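Long-range contact in beta subunit of a putative Aromatic-ring-hydroxylating dioxygenase (Novosphingobium aromaticivorans DSM 12444, PDB 3EBY), which probably serves as the beta subunit of an aromatic-ring-hydroxylating dioxygenase, a cone-shaped NTF2-like subunit whose own role is not established: residues Leu38-Leu44 / Val141-Ser145. Numbering follows the deposited sequence. Where two conformers were deposited one is given.
Sequences LFVDDCL and VRLKS
Arg-142 lays its guanidinium over the backbone of Val-40, where strand 142-150, parallel to strand 43-49 in the mixed sheet of this NTF2-like fold, pairs the same way with the short strand 39-40 before the corner at 41-42. The face of that group rests on Val-40 CA, 3.7 Å above the plane, and a water in the plane at its edge accepts from NH1 and returns a weak bond to Phe-39 O. A leucine here would probably leave that water without its NH1 donor and uncover the backbone at Val-40. Next, Leu-143 grips the segment 38-44 through both backbone polar atoms: its N donates to Leu-38 O in the carbonyl plane, nearly straight at 170°, while its O receives Val-40 N at 2.9 Å. Its CD1 sits over the face of the Phe-39 ring, 4.0 Å from the centroid, a CH-pi contact; Leu-143 also touches Phe-19 of helix 8-28. Lys-144 and Ser-145 together face Arg-133 as a classic beta bulge. Although the Lys-144 side chain starts out away from 38-44, a bend at chi2 (59°) brings it back past Val-40 CG2, and NZ donates to Asp-42 O at 2.8 Å, with a long salt bridge to Asp-42 OD2. At the bulge itself the parallel pairing carries on, Leu-44 N donating to Lys-144 O and Ser-145 CA lying 3.2 Å from Leu-44 O in a CA-H...O contact.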
loop_
_atom_site.group_PDB
_atom_site.type_symbol
_atom_site.label_atom_id
_atom_site.label_comp_id
_atom_site.label_asym_id
_atom_site.label_seq_id
_atom_site.Cartn_x
_atom_site.Cartn_y
_atom_site.Cartn_z
ATOM N N LEU A 38 -21.869 2.208 2.219
ATOM C CA LEU A 38 -20.876 1.188 2.634
ATOM C C LEU A 38 -21.015 0.828 4.120
ATOM O O LEU A 38 -20.322 -0.048 4.628
ATOM C CB LEU A 38 -19.457 1.684 2.344
ATOM C CG LEU A 38 -19.234 2.168 0.903
ATOM C CD1 LEU A 38 -17.780 2.621 0.669
ATOM C CD2 LEU A 38 -19.616 1.035 -0.092
ATOM N N PHE A 39 -21.905 1.531 4.797
ATOM C CA PHE A 39 -22.175 1.322 6.230
ATOM C C PHE A 39 -23.596 0.769 6.443
ATOM O O PHE A 39 -24.483 0.939 5.596
ATOM C CB PHE A 39 -22.082 2.655 6.982
ATOM C CG PHE A 39 -20.707 3.292 6.965
ATOM C CD1 PHE A 39 -20.282 4.035 5.877
ATOM C CD2 PHE A 39 -19.902 3.259 8.119
ATOM C CE1 PHE A 39 -18.978 4.597 5.866
ATOM C CE2 PHE A 39 -18.654 3.891 8.142
ATOM C CZ PHE A 39 -18.211 4.571 7.012
ATOM N N VAL A 40 -23.815 0.103 7.577
ATOM C CA VAL A 40 -25.181 -0.246 7.990
ATOM C C VAL A 40 -25.864 1.050 8.442
ATOM O O VAL A 40 -25.173 2.059 8.678
ATOM C CB VAL A 40 -25.205 -1.268 9.144
ATOM C CG1 VAL A 40 -24.395 -2.520 8.766
ATOM C CG2 VAL A 40 -24.711 -0.638 10.509
ATOM N N ASP A 41 -27.178 1.022 8.621
ATOM C CA ASP A 41 -27.933 2.248 9.007
ATOM C C ASP A 41 -27.537 2.715 10.424
ATOM O O ASP A 41 -27.306 3.918 10.654
ATOM C CB ASP A 41 -29.439 2.017 8.965
ATOM C CG ASP A 41 -30.000 1.901 7.533
ATOM O OD1 ASP A 41 -29.225 1.977 6.565
ATOM O OD2 ASP A 41 -31.222 1.632 7.411
ATOM N N ASP A 42 -27.476 1.768 11.360
ATOM C CA ASP A 42 -27.169 2.059 12.779
ATOM C C ASP A 42 -25.658 1.860 13.025
ATOM O O ASP A 42 -25.227 0.913 13.679
ATOM C CB ASP A 42 -28.003 1.147 13.670
ATOM C CG ASP A 42 -27.784 1.405 15.162
ATOM O OD1 ASP A 42 -27.249 2.475 15.529
ATOM O OD2 ASP A 42 -28.099 0.492 15.943
ATOM N N CYS A 43 -24.884 2.753 12.448
ATOM C CA CYS A 43 -23.434 2.617 12.375
ATOM C C CYS A 43 -22.735 3.639 13.272
ATOM O O CYS A 43 -23.382 4.560 13.823
ATOM C CB CYS A 43 -22.993 2.845 10.935
ATOM S SG CYS A 43 -23.378 4.522 10.279
ATOM N N LEU A 44 -21.408 3.518 13.335
ATOM C CA LEU A 44 -20.555 4.502 13.986
ATOM C C LEU A 44 -19.300 4.740 13.114
ATOM O O LEU A 44 -18.655 3.792 12.683
ATOM C CB LEU A 44 -20.153 4.035 15.386
ATOM C CG LEU A 44 -19.215 5.000 16.150
ATOM C CD1 LEU A 44 -19.963 6.296 16.520
ATOM C CD2 LEU A 44 -18.654 4.341 17.390
ATOM N N VAL A 141 -21.244 -7.014 2.521
ATOM C CA VAL A 141 -20.151 -6.522 3.389
ATOM C C VAL A 141 -20.362 -5.044 3.685
ATOM O O VAL A 141 -20.211 -4.217 2.809
ATOM C CB VAL A 141 -18.755 -6.700 2.698
ATOM C CG1 VAL A 141 -17.678 -6.120 3.534
ATOM C CG2 VAL A 141 -18.494 -8.191 2.405
ATOM N N ARG A 142 -20.674 -4.723 4.940
ATOM C CA ARG A 142 -20.926 -3.343 5.339
ATOM C C ARG A 142 -20.282 -3.084 6.712
ATOM O O ARG A 142 -20.194 -4.007 7.549
ATOM C CB ARG A 142 -22.444 -3.064 5.401
ATOM C CG ARG A 142 -23.171 -3.098 4.028
ATOM C CD ARG A 142 -24.518 -2.394 4.095
ATOM N NE ARG A 142 -25.417 -3.120 4.977
ATOM C CZ ARG A 142 -26.591 -2.687 5.412
ATOM N NH1 ARG A 142 -27.078 -1.513 5.025
ATOM N NH2 ARG A 142 -27.281 -3.443 6.258
ATOM N N LEU A 143 -19.860 -1.835 6.930
ATOM C CA LEU A 143 -19.295 -1.411 8.202
ATOM C C LEU A 143 -20.392 -1.179 9.242
ATOM O O LEU A 143 -21.339 -0.435 9.002
ATOM C CB LEU A 143 -18.486 -0.129 8.041
ATOM C CG LEU A 143 -17.106 -0.239 7.382
ATOM C CD1 LEU A 143 -16.543 1.168 6.994
ATOM C CD2 LEU A 143 -16.141 -1.019 8.303
ATOM N N LYS A 144 -20.283 -1.897 10.353
ATOM C CA LYS A 144 -21.032 -1.567 11.590
ATOM C C LYS A 144 -20.346 -0.375 12.305
ATOM O O LYS A 144 -21.010 0.589 12.770
ATOM C CB LYS A 144 -21.088 -2.781 12.510
ATOM C CG LYS A 144 -21.789 -2.527 13.853
ATOM C CD LYS A 144 -23.217 -2.075 13.678
ATOM C CE LYS A 144 -23.970 -2.040 15.013
ATOM N NZ LYS A 144 -25.393 -1.655 14.792
ATOM N N SER A 145 -19.026 -0.443 12.415
ATOM C CA SER A 145 -18.266 0.675 12.970
ATOM C C SER A 145 -16.874 0.771 12.376
ATOM O O SER A 145 -16.204 -0.243 12.135
ATOM C CB SER A 145 -18.166 0.578 14.495
ATOM O OG SER A 145 -17.366 -0.517 14.900
HETATM O O HOH W 1 -26.167 0.171 2.852
HETATM O O HOH W 2 -25.620 -0.856 17.835
#